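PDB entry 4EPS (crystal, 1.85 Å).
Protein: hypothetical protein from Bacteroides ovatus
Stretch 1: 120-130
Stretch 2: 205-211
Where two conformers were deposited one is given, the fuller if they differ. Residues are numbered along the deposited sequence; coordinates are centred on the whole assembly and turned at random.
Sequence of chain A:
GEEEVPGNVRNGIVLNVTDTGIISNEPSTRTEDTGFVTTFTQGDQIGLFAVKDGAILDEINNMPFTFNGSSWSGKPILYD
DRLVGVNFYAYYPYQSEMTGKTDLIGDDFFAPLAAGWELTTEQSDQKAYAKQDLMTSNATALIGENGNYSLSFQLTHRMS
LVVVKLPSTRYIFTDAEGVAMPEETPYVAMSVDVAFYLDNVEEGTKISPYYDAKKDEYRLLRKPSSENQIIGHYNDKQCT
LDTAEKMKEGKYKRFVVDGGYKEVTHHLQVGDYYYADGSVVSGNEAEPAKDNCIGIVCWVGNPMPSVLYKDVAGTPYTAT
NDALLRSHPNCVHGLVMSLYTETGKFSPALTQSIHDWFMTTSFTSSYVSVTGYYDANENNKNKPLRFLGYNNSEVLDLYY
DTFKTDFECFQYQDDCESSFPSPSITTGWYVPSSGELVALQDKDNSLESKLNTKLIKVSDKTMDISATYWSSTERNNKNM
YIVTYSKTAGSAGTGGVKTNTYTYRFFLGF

Stretch 1 (120-130) TTEQSDQKAYA
Stretch 2, residues 205-211: TKISPYY

Residues 120-125 form an irregular loop; Thr121 (phi/psi -95/13), Gln123 (-134/23) and Ser124 (-70/-8) are not extended. A helix begins at Gln126 and runs through Ala130. Stretch 2 is mostly extended, with strand at Tyr210 and Tyr211. The two run parallel: Thr121 CA lies 5.3 Å from Ile207 CA, Glu122 CA 4.9 Å from Ser208 CA, and Ser124 CA 4.3 Å from Tyr210 CA. A single beta bridge pairs Glu122 (phi/psi -100/92) with Ser208 (-122/85). Ser208 N donates to Thr121 O at 2.8 Å, and Gln123 N donates to Ser208 O at 2.8 Å. Ser208 is thus held through both its amide and its carbonyl. Ser124 N is 3.1 Å from Ser208 O, but the angle is too poor for a hydrogen bond. Ser124 CA makes a CA-H...O contact with Pro209 O at 3.4 Å. Asp125 (-133/164, chi1 p) caps the helix: Ala128 N donates to Asp125 OD1 at 2.8 Å.

Ser208 CB points toward stretch 1, with chi1 m. Its OG donates to Glu122 OE2 at 2.9 Å. The CA-to-CB bond of Glu122 points away, but chi1 m and chi2 m bring its carboxylate back to this hydroxyl. Water 1 adds a second link. It accepts from Thr121 OG1 at 2.6 Å and donates to Glu122 OE2 at 2.5 Å and Lys206 O at 3.1 Å. Thr121 (chi1 p) also packs its CB 3.5 Å from Ile207 CG2.

Tyr210 (chi1 t, chi2 74°) gives the largest covered area, 106 Å². Its CB lies 3.3 Å from Gln123 O and 3.9 Å from Tyr129 CD2. The rings of Tyr129 (chi1 t) and Tyr210 meet obliquely, centroids 5.9 Å apart and planes at 54°. Gln126 CG reaches within 3.6 Å of Tyr210 OH. Water 2 donates to Ser124 O at 2.5 Å and accepts from Tyr211 N at 2.9 Å.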

ATOM      1  N   THR A 120     -37.487 -24.971 -16.954  1.00 34.47           N
ATOM      2  CA  THR A 120     -36.955 -24.191 -18.074  1.00 33.78           C
ATOM      3  C   THR A 120     -35.665 -23.496 -17.631  1.00 35.26           C
ATOM      4  O   THR A 120     -35.364 -23.438 -16.437  1.00 33.23           O
ATOM      5  CB  THR A 120     -37.976 -23.171 -18.597  1.00 40.89           C
ATOM      6  OG1 THR A 120     -37.976 -22.044 -17.724  1.00 37.06           O
ATOM      7  CG2 THR A 120     -39.390 -23.771 -18.786  1.00 41.00           C
ATOM      8  N   THR A 121     -34.940 -22.930 -18.589  1.00 30.09           N
ATOM      9  CA  THR A 121     -33.692 -22.244 -18.287  1.00 30.12           C
ATOM     10  C   THR A 121     -33.929 -20.728 -18.113  1.00 33.78           C
ATOM     11  O   THR A 121     -32.956 -19.970 -18.064  1.00 34.28           O
ATOM     12  CB  THR A 121     -32.659 -22.562 -19.367  1.00 37.72           C
ATOM     13  OG1 THR A 121     -33.204 -22.234 -20.643  1.00 38.89           O
ATOM     14  CG2 THR A 121     -32.194 -24.036 -19.341  1.00 33.83           C
ATOM     15  N   GLU A 122     -35.205 -20.296 -17.984  1.00 29.76           N
ATOM     16  CA  GLU A 122     -35.560 -18.880 -17.762  1.00 30.42           C
ATOM     17  C   GLU A 122     -35.841 -18.692 -16.263  1.00 31.87           C
ATOM     18  O   GLU A 122     -36.937 -18.999 -15.778  1.00 31.97           O
ATOM     19  CB  GLU A 122     -36.754 -18.476 -18.655  1.00 33.07           C
ATOM     20  CG  GLU A 122     -36.363 -18.267 -20.114  1.00 42.68           C
ATOM     21  CD  GLU A 122     -35.297 -17.206 -20.346  1.00 70.05           C
ATOM     22  OE1 GLU A 122     -35.445 -16.072 -19.828  1.00 68.12           O
ATOM     23  OE2 GLU A 122     -34.287 -17.523 -21.015  1.00 62.40           O
ATOM     24  N   GLN A 123     -34.797 -18.310 -15.506  1.00 25.81           N
ATOM     25  CA  GLN A 123     -34.900 -18.218 -14.046  1.00 25.57           C
ATOM     26  C   GLN A 123     -34.290 -16.903 -13.526  1.00 29.09           C
ATOM     27  O   GLN A 123     -33.936 -16.820 -12.353  1.00 27.55           O
ATOM     28  CB  GLN A 123     -34.156 -19.439 -13.408  1.00 25.09           C
ATOM     29  CG  GLN A 123     -34.766 -20.823 -13.749  1.00 26.12           C
ATOM     30  CD  GLN A 123     -33.895 -21.969 -13.272  1.00 28.23           C
ATOM     31  OE1 GLN A 123     -33.209 -21.861 -12.252  1.00 22.62           O
ATOM     32  NE2 GLN A 123     -33.964 -23.116 -13.960  1.00 24.82           N
ATOM     33  N   SER A 124     -34.203 -15.877 -14.392  1.00 28.65           N
ATOM     34  CA  SER A 124     -33.485 -14.619 -14.146  1.00 29.23           C
ATOM     35  C   SER A 124     -34.123 -13.689 -13.093  1.00 34.76           C
ATOM     36  O   SER A 124     -33.493 -12.710 -12.719  1.00 34.70           O
ATOM     37  CB  SER A 124     -33.265 -13.853 -15.449  1.00 32.97           C
ATOM     38  OG  SER A 124     -34.514 -13.496 -16.012  1.00 37.01           O
ATOM     39  N   ASP A 125     -35.326 -13.975 -12.609  1.00 32.92           N
ATOM     40  CA  ASP A 125     -35.870 -13.150 -11.534  1.00 34.27           C
ATOM     41  C   ASP A 125     -36.428 -14.044 -10.432  1.00 37.04           C
ATOM     42  O   ASP A 125     -36.623 -15.249 -10.660  1.00 34.00           O
ATOM     43  CB  ASP A 125     -36.907 -12.126 -12.039  1.00 37.82           C
ATOM     44  CG  ASP A 125     -38.061 -12.740 -12.786  1.00 49.42           C
ATOM     45  OD1 ASP A 125     -38.889 -13.405 -12.146  1.00 50.74           O
ATOM     46  OD2 ASP A 125     -38.128 -12.561 -14.019  1.00 60.85           O
ATOM     47  N   GLN A 126     -36.658 -13.464  -9.229  1.00 34.34           N
ATOM     48  CA  GLN A 126     -37.136 -14.210  -8.065  1.00 35.03           C
ATOM     49  C   GLN A 126     -38.376 -15.019  -8.374  1.00 35.82           C
ATOM     50  O   GLN A 126     -38.394 -16.187  -8.008  1.00 34.00           O
ATOM     51  CB  GLN A 126     -37.375 -13.309  -6.842  1.00 37.57           C
ATOM     52  CG  GLN A 126     -36.060 -12.966  -6.131  1.00 69.43           C
ATOM     53  CD  GLN A 126     -36.231 -12.234  -4.821  1.00 96.42           C
ATOM     54  OE1 GLN A 126     -36.637 -11.064  -4.776  1.00 91.60           O
ATOM     55  NE2 GLN A 126     -35.864 -12.890  -3.727  1.00 91.88           N
ATOM     56  N   LYS A 127     -39.365 -14.450  -9.108  1.00 32.95           N
ATOM     57  CA  LYS A 127     -40.596 -15.174  -9.443  1.00 33.88           C
ATOM     58  C   LYS A 127     -40.362 -16.310 -10.435  1.00 33.55           C
ATOM     59  O   LYS A 127     -40.959 -17.361 -10.270  1.00 31.44           O
ATOM     60  CB  LYS A 127     -41.685 -14.238 -10.001  1.00 39.02           C
ATOM     61  CG  LYS A 127     -42.394 -13.456  -8.900  1.00 65.40           C
ATOM     62  CD  LYS A 127     -43.748 -12.912  -9.353  1.00 80.54           C
ATOM     63  CE  LYS A 127     -44.699 -12.669  -8.197  1.00 92.93           C
ATOM     64  NZ  LYS A 127     -44.292 -11.516  -7.347  1.00101.25           N
ATOM     65  N   ALA A 128     -39.550 -16.091 -11.483  1.00 29.78           N
ATOM     66  CA  ALA A 128     -39.292 -17.131 -12.493  1.00 30.32           C
ATOM     67  C   ALA A 128     -38.553 -18.331 -11.855  1.00 32.31           C
ATOM     68  O   ALA A 128     -38.790 -19.470 -12.227  1.00 32.40           O
ATOM     69  CB  ALA A 128     -38.477 -16.556 -13.635  1.00 31.35           C
ATOM     70  N   TYR A 129     -37.689 -18.058 -10.873  1.00 26.80           N
ATOM     71  CA  TYR A 129     -36.948 -19.105 -10.172  1.00 25.58           C
ATOM     72  C   TYR A 129     -37.878 -19.857  -9.195  1.00 29.13           C
ATOM     73  O   TYR A 129     -37.946 -21.098  -9.229  1.00 26.75           O
ATOM     74  CB  TYR A 129     -35.782 -18.457  -9.422  1.00 26.12           C
ATOM     75  CG  TYR A 129     -34.909 -19.427  -8.649  1.00 26.52           C
ATOM     76  CD1 TYR A 129     -35.272 -19.857  -7.375  1.00 28.54           C
ATOM     77  CD2 TYR A 129     -33.710 -19.893  -9.183  1.00 26.25           C
ATOM     78  CE1 TYR A 129     -34.468 -20.737  -6.654  1.00 29.31           C
ATOM     79  CE2 TYR A 129     -32.883 -20.750  -8.458  1.00 25.69           C
ATOM     80  CZ  TYR A 129     -33.274 -21.181  -7.201  1.00 30.52           C
ATOM     81  OH  TYR A 129     -32.452 -21.984  -6.453  1.00 28.61           O
ATOM     82  N   ALA A 130     -38.573 -19.098  -8.308  1.00 25.51           N
ATOM     83  CA  ALA A 130     -39.442 -19.644  -7.255  1.00 26.13           C
ATOM     84  C   ALA A 130     -40.521 -20.552  -7.790  1.00 29.36           C
ATOM     85  O   ALA A 130     -40.753 -21.603  -7.184  1.00 28.61           O
ATOM     86  CB  ALA A 130     -40.068 -18.508  -6.435  1.00 27.45           C
ATOM     87  N   THR A 205     -29.537 -21.024 -27.665  1.00 48.78           N
ATOM     88  CA  THR A 205     -29.163 -21.918 -26.548  1.00 45.29           C
ATOM     89  C   THR A 205     -28.846 -21.124 -25.261  1.00 43.63           C
ATOM     90  O   THR A 205     -28.501 -21.729 -24.240  1.00 40.44           O
ATOM     91  CB  THR A 205     -27.973 -22.801 -26.942  1.00 47.37           C
ATOM     92  OG1 THR A 205     -26.893 -21.957 -27.349  1.00 43.96           O
ATOM     93  CG2 THR A 205     -28.321 -23.801 -28.048  1.00 46.41           C
ATOM     94  N   LYS A 206     -28.983 -19.781 -25.320  1.00 38.05           N
ATOM     95  CA  LYS A 206     -28.718 -18.861 -24.220  1.00 37.46           C
ATOM     96  C   LYS A 206     -29.645 -19.154 -23.054  1.00 40.29           C
ATOM     97  O   LYS A 206     -30.861 -19.321 -23.230  1.00 40.18           O
ATOM     98  CB  LYS A 206     -28.855 -17.402 -24.672  1.00 40.60           C
ATOM     99  CG  LYS A 206     -28.018 -16.434 -23.837  1.00 54.45           C
ATOM    100  CD  LYS A 206     -28.230 -14.980 -24.269  1.00 62.97           C
ATOM    101  CE  LYS A 206     -27.362 -14.004 -23.506  1.00 76.01           C
ATOM    102  NZ  LYS A 206     -27.781 -13.852 -22.080  1.00 84.38           N
ATOM    103  N   ILE A 207     -29.060 -19.242 -21.856  1.00 34.24           N
ATOM    104  CA  ILE A 207     -29.852 -19.543 -20.672  0.50 33.06           C
ATOM    105  C   ILE A 207     -29.833 -18.329 -19.714  1.00 35.37           C
ATOM    106  O   ILE A 207     -28.941 -17.470 -19.808  1.00 33.85           O
ATOM    107  CB  ILE A 207     -29.424 -20.898 -20.048  0.50 36.12           C
ATOM    108  CG1 ILE A 207     -27.973 -20.914 -19.558  0.50 35.16           C
ATOM    109  CG2 ILE A 207     -29.663 -22.037 -21.069  0.50 38.21           C
ATOM    110  CD1 ILE A 207     -27.444 -22.317 -19.103  0.50 32.53           C
ATOM    111  N   SER A 208     -30.867 -18.212 -18.849  1.00 31.41           N
ATOM    112  CA  SER A 208     -30.977 -17.053 -17.955  1.00 30.95           C
ATOM    113  C   SER A 208     -31.024 -17.473 -16.482  1.00 30.24           C
ATOM    114  O   SER A 208     -32.107 -17.635 -15.915  1.00 28.80           O
ATOM    115  CB  SER A 208     -32.199 -16.211 -18.329  1.00 34.27           C
ATOM    116  OG  SER A 208     -32.191 -15.926 -19.717  1.00 39.80           O
ATOM    117  N   PRO A 209     -29.846 -17.675 -15.858  1.00 27.18           N
ATOM    118  CA  PRO A 209     -29.834 -18.065 -14.441  1.00 26.15           C
ATOM    119  C   PRO A 209     -30.222 -16.918 -13.536  1.00 28.18           C
ATOM    120  O   PRO A 209     -30.285 -15.762 -13.971  1.00 27.23           O
ATOM    121  CB  PRO A 209     -28.376 -18.489 -14.170  1.00 28.55           C
ATOM    122  CG  PRO A 209     -27.580 -17.977 -15.304  1.00 34.57           C
ATOM    123  CD  PRO A 209     -28.479 -17.469 -16.388  1.00 30.60           C
ATOM    124  N   TYR A 210     -30.453 -17.235 -12.280  1.00 24.44           N
ATOM    125  CA  TYR A 210     -30.760 -16.223 -11.284  1.00 25.27           C
ATOM    126  C   TYR A 210     -29.464 -15.600 -10.810  1.00 27.15           C
ATOM    127  O   TYR A 210     -28.548 -16.329 -10.426  1.00 24.40           O
ATOM    128  CB  TYR A 210     -31.549 -16.827 -10.108  1.00 27.07           C
ATOM    129  CG  TYR A 210     -31.824 -15.806  -9.025  1.00 29.63           C
ATOM    130  CD1 TYR A 210     -32.784 -14.816  -9.205  1.00 32.20           C
ATOM    131  CD2 TYR A 210     -31.065 -15.775  -7.862  1.00 30.46           C
ATOM    132  CE1 TYR A 210     -32.977 -13.815  -8.257  1.00 34.56           C
ATOM    133  CE2 TYR A 210     -31.260 -14.784  -6.896  1.00 32.61           C
ATOM    134  CZ  TYR A 210     -32.228 -13.813  -7.094  1.00 42.61           C
ATOM    135  OH  TYR A 210     -32.441 -12.839  -6.146  1.00 46.47           O
ATOM    136  N   TYR A 211     -29.366 -14.253 -10.836  1.00 23.53           N
ATOM    137  CA  TYR A 211     -28.153 -13.603 -10.348  1.00 23.12           C
ATOM    138  C   TYR A 211     -28.377 -13.110  -8.919  1.00 29.03           C
ATOM    139  O   TYR A 211     -29.261 -12.283  -8.672  1.00 29.16           O
ATOM    140  CB  TYR A 211     -27.708 -12.437 -11.257  1.00 24.54           C
ATOM    141  CG  TYR A 211     -26.495 -11.707 -10.722  1.00 25.51           C
ATOM    142  CD1 TYR A 211     -25.267 -12.359 -10.580  1.00 25.24           C
ATOM    143  CD2 TYR A 211     -26.583 -10.378 -10.305  1.00 27.49           C
ATOM    144  CE1 TYR A 211     -24.151 -11.699 -10.065  1.00 24.82           C
ATOM    145  CE2 TYR A 211     -25.474  -9.710  -9.778  1.00 28.10           C
ATOM    146  CZ  TYR A 211     -24.261 -10.371  -9.665  1.00 31.28           C
ATOM    147  OH  TYR A 211     -23.185  -9.714  -9.117  1.00 30.40           O
TER
HETATM  148  O   HOH W   1     -33.379 -19.789 -21.569  1.00 50.89           O
HETATM  149  O   HOH W   2     -31.081 -12.397 -12.160  1.00 32.41           O